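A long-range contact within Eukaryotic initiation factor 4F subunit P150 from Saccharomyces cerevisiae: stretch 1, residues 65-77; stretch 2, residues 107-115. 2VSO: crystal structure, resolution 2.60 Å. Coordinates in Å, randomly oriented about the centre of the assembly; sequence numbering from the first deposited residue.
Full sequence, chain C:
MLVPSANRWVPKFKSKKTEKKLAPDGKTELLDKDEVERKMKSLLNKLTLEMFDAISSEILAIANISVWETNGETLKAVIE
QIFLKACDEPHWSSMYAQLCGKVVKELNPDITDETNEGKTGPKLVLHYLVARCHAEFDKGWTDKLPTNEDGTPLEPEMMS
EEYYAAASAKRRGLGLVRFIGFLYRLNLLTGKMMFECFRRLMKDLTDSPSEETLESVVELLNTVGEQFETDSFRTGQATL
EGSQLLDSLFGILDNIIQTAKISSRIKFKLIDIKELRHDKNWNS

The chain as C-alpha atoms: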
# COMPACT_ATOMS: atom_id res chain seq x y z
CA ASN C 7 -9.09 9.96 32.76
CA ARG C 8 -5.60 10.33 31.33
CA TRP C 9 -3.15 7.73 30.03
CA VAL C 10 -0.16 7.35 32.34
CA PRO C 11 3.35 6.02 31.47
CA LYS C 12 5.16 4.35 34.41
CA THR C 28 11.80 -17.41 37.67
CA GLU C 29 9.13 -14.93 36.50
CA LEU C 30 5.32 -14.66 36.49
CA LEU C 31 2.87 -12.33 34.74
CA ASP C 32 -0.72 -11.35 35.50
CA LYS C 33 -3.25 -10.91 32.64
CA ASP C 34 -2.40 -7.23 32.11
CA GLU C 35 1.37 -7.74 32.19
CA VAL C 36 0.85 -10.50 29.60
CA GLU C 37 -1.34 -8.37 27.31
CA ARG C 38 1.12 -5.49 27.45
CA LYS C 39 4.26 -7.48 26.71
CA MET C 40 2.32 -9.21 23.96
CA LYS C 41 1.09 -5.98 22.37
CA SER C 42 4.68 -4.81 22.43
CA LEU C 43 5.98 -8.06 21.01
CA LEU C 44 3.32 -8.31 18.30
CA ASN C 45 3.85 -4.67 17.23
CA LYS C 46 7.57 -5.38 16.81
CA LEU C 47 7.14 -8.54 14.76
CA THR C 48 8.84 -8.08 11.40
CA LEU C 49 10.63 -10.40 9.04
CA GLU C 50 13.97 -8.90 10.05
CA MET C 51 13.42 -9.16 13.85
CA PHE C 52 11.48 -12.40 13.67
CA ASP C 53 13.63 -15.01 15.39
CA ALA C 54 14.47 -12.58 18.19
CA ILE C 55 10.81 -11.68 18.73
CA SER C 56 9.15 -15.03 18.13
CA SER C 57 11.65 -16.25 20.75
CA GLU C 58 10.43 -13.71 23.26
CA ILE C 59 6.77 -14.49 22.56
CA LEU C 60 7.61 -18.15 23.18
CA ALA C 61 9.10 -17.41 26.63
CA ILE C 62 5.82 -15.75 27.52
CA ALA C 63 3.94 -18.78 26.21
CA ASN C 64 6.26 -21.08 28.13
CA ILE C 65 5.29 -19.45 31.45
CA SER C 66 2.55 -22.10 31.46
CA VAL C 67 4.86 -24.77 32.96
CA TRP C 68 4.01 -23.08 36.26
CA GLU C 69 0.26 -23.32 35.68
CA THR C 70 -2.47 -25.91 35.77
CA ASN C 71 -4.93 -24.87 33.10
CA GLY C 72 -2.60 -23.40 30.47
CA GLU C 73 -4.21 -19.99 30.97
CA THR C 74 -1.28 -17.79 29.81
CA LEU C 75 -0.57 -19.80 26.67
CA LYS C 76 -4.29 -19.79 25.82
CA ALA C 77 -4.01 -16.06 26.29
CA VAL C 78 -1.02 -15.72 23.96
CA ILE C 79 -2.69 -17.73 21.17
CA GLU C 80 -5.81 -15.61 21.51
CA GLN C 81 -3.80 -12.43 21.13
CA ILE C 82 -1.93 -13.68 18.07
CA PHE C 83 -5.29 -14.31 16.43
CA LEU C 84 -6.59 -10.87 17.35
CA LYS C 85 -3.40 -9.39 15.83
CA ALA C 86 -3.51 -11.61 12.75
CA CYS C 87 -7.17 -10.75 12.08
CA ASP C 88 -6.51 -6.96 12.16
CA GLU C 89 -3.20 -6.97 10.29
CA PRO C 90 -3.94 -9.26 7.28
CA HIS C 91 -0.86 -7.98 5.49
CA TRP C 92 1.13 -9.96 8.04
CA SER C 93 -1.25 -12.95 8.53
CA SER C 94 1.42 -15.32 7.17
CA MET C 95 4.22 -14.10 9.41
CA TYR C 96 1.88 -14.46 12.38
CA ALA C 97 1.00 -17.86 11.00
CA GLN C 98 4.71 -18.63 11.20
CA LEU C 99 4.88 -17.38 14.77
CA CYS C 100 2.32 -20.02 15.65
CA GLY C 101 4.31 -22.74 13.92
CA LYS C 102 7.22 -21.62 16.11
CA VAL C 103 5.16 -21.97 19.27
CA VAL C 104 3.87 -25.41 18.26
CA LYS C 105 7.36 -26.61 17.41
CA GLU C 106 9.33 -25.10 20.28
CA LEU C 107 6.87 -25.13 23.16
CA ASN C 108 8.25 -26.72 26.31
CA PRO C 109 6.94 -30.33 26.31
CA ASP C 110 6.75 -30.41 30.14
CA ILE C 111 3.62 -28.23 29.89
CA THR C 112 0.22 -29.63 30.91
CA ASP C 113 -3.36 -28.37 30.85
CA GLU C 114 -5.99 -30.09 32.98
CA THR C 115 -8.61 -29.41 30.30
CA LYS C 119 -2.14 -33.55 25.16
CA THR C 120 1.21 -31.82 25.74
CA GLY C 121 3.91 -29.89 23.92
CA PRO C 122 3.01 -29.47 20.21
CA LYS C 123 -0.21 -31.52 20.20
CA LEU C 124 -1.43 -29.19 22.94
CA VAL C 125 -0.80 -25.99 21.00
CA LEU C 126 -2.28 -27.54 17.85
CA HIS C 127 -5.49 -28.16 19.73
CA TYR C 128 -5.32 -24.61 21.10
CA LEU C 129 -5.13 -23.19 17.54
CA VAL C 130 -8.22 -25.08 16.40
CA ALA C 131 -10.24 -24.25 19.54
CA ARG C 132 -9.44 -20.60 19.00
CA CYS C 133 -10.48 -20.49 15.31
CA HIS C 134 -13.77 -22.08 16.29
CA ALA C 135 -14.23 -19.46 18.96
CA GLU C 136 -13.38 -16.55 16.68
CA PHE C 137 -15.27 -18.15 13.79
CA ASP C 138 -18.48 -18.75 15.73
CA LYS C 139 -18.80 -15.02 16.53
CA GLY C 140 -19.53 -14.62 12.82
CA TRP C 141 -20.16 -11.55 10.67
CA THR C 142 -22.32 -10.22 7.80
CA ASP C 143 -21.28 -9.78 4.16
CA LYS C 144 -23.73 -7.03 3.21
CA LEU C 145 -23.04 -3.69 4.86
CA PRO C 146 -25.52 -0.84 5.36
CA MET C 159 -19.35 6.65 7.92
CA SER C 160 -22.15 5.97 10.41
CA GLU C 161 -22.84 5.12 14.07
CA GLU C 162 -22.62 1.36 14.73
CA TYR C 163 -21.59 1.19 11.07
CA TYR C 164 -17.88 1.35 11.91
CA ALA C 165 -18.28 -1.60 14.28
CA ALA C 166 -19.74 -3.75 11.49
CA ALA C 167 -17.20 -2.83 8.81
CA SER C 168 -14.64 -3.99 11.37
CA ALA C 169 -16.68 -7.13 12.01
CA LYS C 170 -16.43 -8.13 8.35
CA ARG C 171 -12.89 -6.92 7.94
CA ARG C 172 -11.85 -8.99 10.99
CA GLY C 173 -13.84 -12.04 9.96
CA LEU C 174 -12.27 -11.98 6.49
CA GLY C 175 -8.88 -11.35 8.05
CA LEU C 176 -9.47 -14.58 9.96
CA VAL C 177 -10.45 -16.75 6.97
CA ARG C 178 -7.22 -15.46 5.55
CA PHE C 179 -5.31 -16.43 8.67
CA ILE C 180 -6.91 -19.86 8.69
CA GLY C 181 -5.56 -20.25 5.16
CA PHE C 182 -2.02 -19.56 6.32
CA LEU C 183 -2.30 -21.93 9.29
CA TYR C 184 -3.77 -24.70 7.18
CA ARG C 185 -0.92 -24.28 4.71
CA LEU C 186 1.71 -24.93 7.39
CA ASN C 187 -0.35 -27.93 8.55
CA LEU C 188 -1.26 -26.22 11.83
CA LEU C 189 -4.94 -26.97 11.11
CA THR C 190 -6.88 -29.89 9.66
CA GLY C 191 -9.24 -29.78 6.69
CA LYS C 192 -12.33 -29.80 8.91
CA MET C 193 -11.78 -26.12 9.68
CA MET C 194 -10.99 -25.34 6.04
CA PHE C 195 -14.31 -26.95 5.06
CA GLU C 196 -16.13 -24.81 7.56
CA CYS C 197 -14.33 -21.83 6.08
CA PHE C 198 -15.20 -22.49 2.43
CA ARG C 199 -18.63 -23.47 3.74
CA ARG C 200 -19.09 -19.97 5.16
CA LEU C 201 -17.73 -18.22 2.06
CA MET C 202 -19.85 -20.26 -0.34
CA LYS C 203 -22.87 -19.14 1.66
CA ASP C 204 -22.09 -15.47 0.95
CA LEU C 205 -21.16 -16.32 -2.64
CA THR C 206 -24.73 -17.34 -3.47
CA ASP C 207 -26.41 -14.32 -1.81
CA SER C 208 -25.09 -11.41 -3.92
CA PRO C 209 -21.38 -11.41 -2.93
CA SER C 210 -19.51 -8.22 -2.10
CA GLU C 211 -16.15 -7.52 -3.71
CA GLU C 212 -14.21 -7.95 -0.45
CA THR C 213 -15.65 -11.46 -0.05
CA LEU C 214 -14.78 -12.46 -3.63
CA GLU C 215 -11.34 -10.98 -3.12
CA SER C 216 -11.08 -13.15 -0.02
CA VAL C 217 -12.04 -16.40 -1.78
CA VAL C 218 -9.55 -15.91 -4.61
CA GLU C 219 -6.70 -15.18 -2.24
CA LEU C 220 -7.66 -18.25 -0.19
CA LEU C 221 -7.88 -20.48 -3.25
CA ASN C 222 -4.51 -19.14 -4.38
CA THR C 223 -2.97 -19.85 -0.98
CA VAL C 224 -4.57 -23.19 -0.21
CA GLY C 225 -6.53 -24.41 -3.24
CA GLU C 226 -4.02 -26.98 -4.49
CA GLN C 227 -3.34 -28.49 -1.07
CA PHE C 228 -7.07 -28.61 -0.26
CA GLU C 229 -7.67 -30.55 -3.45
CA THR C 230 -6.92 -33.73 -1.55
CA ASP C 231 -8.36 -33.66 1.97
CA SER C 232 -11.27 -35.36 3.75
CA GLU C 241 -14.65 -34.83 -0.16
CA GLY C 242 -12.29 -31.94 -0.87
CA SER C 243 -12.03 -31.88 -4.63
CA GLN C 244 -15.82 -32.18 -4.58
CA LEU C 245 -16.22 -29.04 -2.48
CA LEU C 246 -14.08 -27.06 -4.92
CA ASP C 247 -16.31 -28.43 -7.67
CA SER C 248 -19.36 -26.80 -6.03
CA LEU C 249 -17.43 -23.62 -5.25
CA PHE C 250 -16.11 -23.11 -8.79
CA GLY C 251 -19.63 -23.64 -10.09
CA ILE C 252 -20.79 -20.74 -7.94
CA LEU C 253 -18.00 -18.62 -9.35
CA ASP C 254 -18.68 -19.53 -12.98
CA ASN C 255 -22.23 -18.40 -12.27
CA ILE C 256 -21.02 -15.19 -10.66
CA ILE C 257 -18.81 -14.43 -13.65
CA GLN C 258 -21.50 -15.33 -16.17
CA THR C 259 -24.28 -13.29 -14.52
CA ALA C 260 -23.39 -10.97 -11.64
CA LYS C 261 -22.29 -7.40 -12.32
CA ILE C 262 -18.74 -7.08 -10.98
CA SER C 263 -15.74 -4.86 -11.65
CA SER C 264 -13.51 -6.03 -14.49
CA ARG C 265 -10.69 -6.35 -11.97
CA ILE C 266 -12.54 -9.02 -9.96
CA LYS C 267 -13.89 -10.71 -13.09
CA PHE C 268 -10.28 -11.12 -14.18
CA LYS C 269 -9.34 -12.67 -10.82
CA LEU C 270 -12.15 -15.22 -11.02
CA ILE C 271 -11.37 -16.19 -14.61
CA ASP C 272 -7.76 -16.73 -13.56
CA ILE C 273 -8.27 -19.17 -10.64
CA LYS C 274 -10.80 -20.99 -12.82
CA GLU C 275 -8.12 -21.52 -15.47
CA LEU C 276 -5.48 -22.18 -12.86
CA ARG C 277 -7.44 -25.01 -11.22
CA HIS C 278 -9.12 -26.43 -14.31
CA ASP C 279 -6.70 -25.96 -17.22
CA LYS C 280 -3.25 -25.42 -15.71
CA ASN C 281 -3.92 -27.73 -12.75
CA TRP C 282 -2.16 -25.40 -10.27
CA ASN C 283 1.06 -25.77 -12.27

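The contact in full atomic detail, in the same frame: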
# COMPACT_ATOMS: atom_id res chain seq x y z
N ILE C 65 5.64 -19.71 30.06
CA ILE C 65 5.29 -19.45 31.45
C ILE C 65 4.32 -20.50 32.00
O ILE C 65 4.24 -20.72 33.21
CB ILE C 65 4.68 -18.05 31.64
CG1 ILE C 65 5.78 -17.02 31.87
CG2 ILE C 65 3.73 -18.03 32.81
CD1 ILE C 65 5.26 -15.61 32.02
N SER C 66 3.60 -21.15 31.09
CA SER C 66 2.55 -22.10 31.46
C SER C 66 3.03 -23.40 32.12
O SER C 66 2.20 -24.22 32.51
CB SER C 66 1.65 -22.39 30.24
OG SER C 66 0.50 -21.57 30.25
N VAL C 67 4.34 -23.60 32.24
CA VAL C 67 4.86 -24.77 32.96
C VAL C 67 4.45 -24.66 34.43
O VAL C 67 4.25 -25.67 35.10
CB VAL C 67 6.40 -24.90 32.93
CG1 VAL C 67 6.98 -24.29 31.67
CG2 VAL C 67 7.01 -24.25 34.18
N TRP C 68 4.34 -23.42 34.89
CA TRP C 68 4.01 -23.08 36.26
C TRP C 68 2.51 -22.86 36.45
O TRP C 68 2.09 -22.14 37.35
CB TRP C 68 4.76 -21.80 36.67
CG TRP C 68 6.23 -21.85 36.40
CD1 TRP C 68 6.91 -21.18 35.43
CD2 TRP C 68 7.20 -22.62 37.12
NE1 TRP C 68 8.25 -21.48 35.49
CE2 TRP C 68 8.45 -22.36 36.52
CE3 TRP C 68 7.14 -23.50 38.20
CZ2 TRP C 68 9.63 -22.96 36.97
CZ3 TRP C 68 8.30 -24.08 38.65
CH2 TRP C 68 9.54 -23.81 38.03
N GLU C 69 1.71 -23.47 35.58
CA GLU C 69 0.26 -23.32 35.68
C GLU C 69 -0.42 -24.67 35.50
O GLU C 69 0.22 -25.68 35.17
CB GLU C 69 -0.28 -22.33 34.63
CG GLU C 69 0.20 -20.89 34.76
CD GLU C 69 -0.28 -20.00 33.61
OE1 GLU C 69 -0.58 -18.81 33.85
OE2 GLU C 69 -0.36 -20.48 32.46
N THR C 70 -1.73 -24.67 35.66
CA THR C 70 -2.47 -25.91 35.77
C THR C 70 -3.49 -26.03 34.65
O THR C 70 -3.84 -27.13 34.22
CB THR C 70 -3.13 -26.01 37.18
OG1 THR C 70 -2.11 -26.11 38.17
CG2 THR C 70 -4.08 -27.19 37.27
N ASN C 71 -3.94 -24.89 34.17
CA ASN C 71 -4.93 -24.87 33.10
C ASN C 71 -4.50 -24.09 31.87
O ASN C 71 -5.34 -23.55 31.16
CB ASN C 71 -6.25 -24.31 33.63
CG ASN C 71 -6.78 -25.11 34.79
OD1 ASN C 71 -6.78 -26.34 34.75
ND2 ASN C 71 -7.22 -24.42 35.83
N GLY C 72 -3.18 -24.05 31.64
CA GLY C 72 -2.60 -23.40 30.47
C GLY C 72 -3.10 -22.00 30.14
O GLY C 72 -3.12 -21.59 28.98
N GLU C 73 -3.49 -21.25 31.17
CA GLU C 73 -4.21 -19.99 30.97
C GLU C 73 -3.45 -18.88 30.22
O GLU C 73 -4.08 -18.08 29.53
CB GLU C 73 -4.72 -19.45 32.31
CG GLU C 73 -3.75 -19.60 33.47
CD GLU C 73 -4.18 -20.68 34.47
OE1 GLU C 73 -4.51 -21.80 34.03
OE2 GLU C 73 -4.17 -20.39 35.69
N THR C 74 -2.13 -18.84 30.37
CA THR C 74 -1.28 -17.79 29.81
C THR C 74 -0.97 -18.07 28.34
O THR C 74 -0.95 -17.17 27.51
CB THR C 74 0.05 -17.68 30.57
OG1 THR C 74 -0.17 -17.02 31.83
CG2 THR C 74 1.09 -16.92 29.76
N LEU C 75 -0.75 -19.34 28.04
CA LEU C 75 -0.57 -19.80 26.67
C LEU C 75 -1.87 -19.68 25.87
O LEU C 75 -1.85 -19.29 24.71
CB LEU C 75 -0.07 -21.24 26.67
CG LEU C 75 -0.14 -22.02 25.37
CD1 LEU C 75 0.73 -21.38 24.30
CD2 LEU C 75 0.29 -23.45 25.64
N LYS C 76 -3.00 -20.02 26.48
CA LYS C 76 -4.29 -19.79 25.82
C LYS C 76 -4.37 -18.32 25.48
O LYS C 76 -4.93 -17.93 24.45
CB LYS C 76 -5.46 -20.11 26.74
CG LYS C 76 -5.76 -21.59 27.01
CD LYS C 76 -6.84 -21.70 28.12
CE LYS C 76 -7.21 -23.15 28.46
NZ LYS C 76 -7.75 -23.28 29.85
N ALA C 77 -3.83 -17.50 26.37
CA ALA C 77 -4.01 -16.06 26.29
C ALA C 77 -3.14 -15.48 25.16
O ALA C 77 -3.55 -14.57 24.44
CB ALA C 77 -3.68 -15.43 27.64
N LEU C 107 7.46 -25.19 21.84
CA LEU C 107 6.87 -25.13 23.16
C LEU C 107 7.55 -26.16 24.04
O LEU C 107 7.92 -27.24 23.58
CB LEU C 107 5.37 -25.42 23.13
CG LEU C 107 4.68 -25.13 24.46
CD1 LEU C 107 4.58 -23.64 24.68
CD2 LEU C 107 3.30 -25.79 24.56
N ASN C 108 7.72 -25.81 25.31
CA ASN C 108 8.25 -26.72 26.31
C ASN C 108 7.29 -27.89 26.44
O ASN C 108 6.11 -27.69 26.70
CB ASN C 108 8.37 -25.97 27.64
CG ASN C 108 9.04 -26.79 28.71
OD1 ASN C 108 9.61 -27.85 28.44
ND2 ASN C 108 8.99 -26.30 29.93
N PRO C 109 7.79 -29.12 26.24
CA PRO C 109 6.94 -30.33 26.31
C PRO C 109 6.45 -30.65 27.73
O PRO C 109 5.45 -31.36 27.88
CB PRO C 109 7.86 -31.45 25.81
CG PRO C 109 9.06 -30.76 25.19
CD PRO C 109 9.19 -29.45 25.89
N ASP C 110 7.13 -30.13 28.75
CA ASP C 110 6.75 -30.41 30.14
C ASP C 110 5.38 -29.82 30.50
O ASP C 110 4.85 -30.09 31.59
CB ASP C 110 7.81 -29.86 31.12
CG ASP C 110 9.17 -30.50 30.94
OD1 ASP C 110 9.23 -31.66 30.46
OD2 ASP C 110 10.18 -29.85 31.28
N ILE C 111 4.82 -29.02 29.60
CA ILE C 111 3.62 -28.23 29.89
C ILE C 111 2.31 -29.02 29.78
O ILE C 111 2.09 -29.76 28.81
CB ILE C 111 3.58 -26.96 29.02
CG1 ILE C 111 4.74 -26.04 29.39
CG2 ILE C 111 2.23 -26.24 29.15
CD1 ILE C 111 4.87 -24.82 28.51
N THR C 112 1.45 -28.84 30.77
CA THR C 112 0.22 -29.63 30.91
C THR C 112 -0.98 -28.73 31.19
O THR C 112 -0.85 -27.70 31.85
CB THR C 112 0.32 -30.60 32.10
OG1 THR C 112 0.19 -29.87 33.33
CG2 THR C 112 1.66 -31.33 32.08
N ASP C 113 -2.14 -29.14 30.69
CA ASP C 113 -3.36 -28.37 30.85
C ASP C 113 -4.47 -29.33 31.23
O ASP C 113 -4.80 -30.22 30.45
CB ASP C 113 -3.71 -27.64 29.55
CG ASP C 113 -5.07 -26.97 29.60
OD1 ASP C 113 -5.43 -26.43 30.66
OD2 ASP C 113 -5.78 -26.95 28.58
N GLU C 114 -5.02 -29.15 32.43
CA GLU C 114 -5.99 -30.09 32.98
C GLU C 114 -7.22 -30.28 32.09
O GLU C 114 -7.96 -31.26 32.23
CB GLU C 114 -6.41 -29.67 34.40
N THR C 115 -7.45 -29.34 31.18
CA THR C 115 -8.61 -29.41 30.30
C THR C 115 -8.28 -29.97 28.92
O THR C 115 -7.49 -30.91 28.77
CB THR C 115 -9.28 -28.04 30.19
OG1 THR C 115 -8.58 -27.24 29.24
CG2 THR C 115 -9.24 -27.34 31.55

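Stretch 2 runs without regular secondary structure alongside a 3-10 segment (65-67), a loop and the start of a helix in stretch 1, and together they bury 512 Å². The contact begins at Leu107, the first residue to leave helical geometry after the preceding helix. Its side chain reaches the buried Leu75, on the helix of stretch 1, with CD2 of Leu107 4.0 Å from CD2 of Leu75, an apolar contact away from solvent.

Asn108 opens a type I turn that ends at Ile111. Its side chain serves both sides: OD1 accepts a weak hydrogen bond from the Asp110 N (3.4 Å), while ND2 packs 3.3 Å from CG1 of Val67. Pro109 and Asp110, at the exposed corner of the turn, make no contact with stretch 1. The chain then returns at Ile111, which has the largest area covered by stretch 1 and whose CA lies 4.8 Å from Val67 CA. Its CG1 lies 3.6 Å from Val67 CG1, and its CG2 lies 4.0 Å from Ser66 CB. The polar end of Ser66 is engaged within its own stretch, where OG donates to Glu69 OE2 (2.6 Å).

Beyond Thr112 the backbones draw together again, the CA atoms of Asn71 and Asp113 lying 4.4 Å apart. Asp113 adds charge. Its OD1 forms a long salt bridge with Lys76 NZ (4.0 Å), although the position of that oxygen is less certain, and the ammonium group also donates to Asn71 O at 2.8 Å. Gly72 has a positive phi, which favours glycine, and a CB modelled there would lie a tight 3.5 Å from Asp113 CB. A backbone hydrogen bond joins the stretches next: Glu114 N donates to Thr70 O at 2.9 Å and 163°, a nearly straight link that needs no particular side chain. At the end, Thr115 OG1 donates to Asp113 OD2 (2.9 Å).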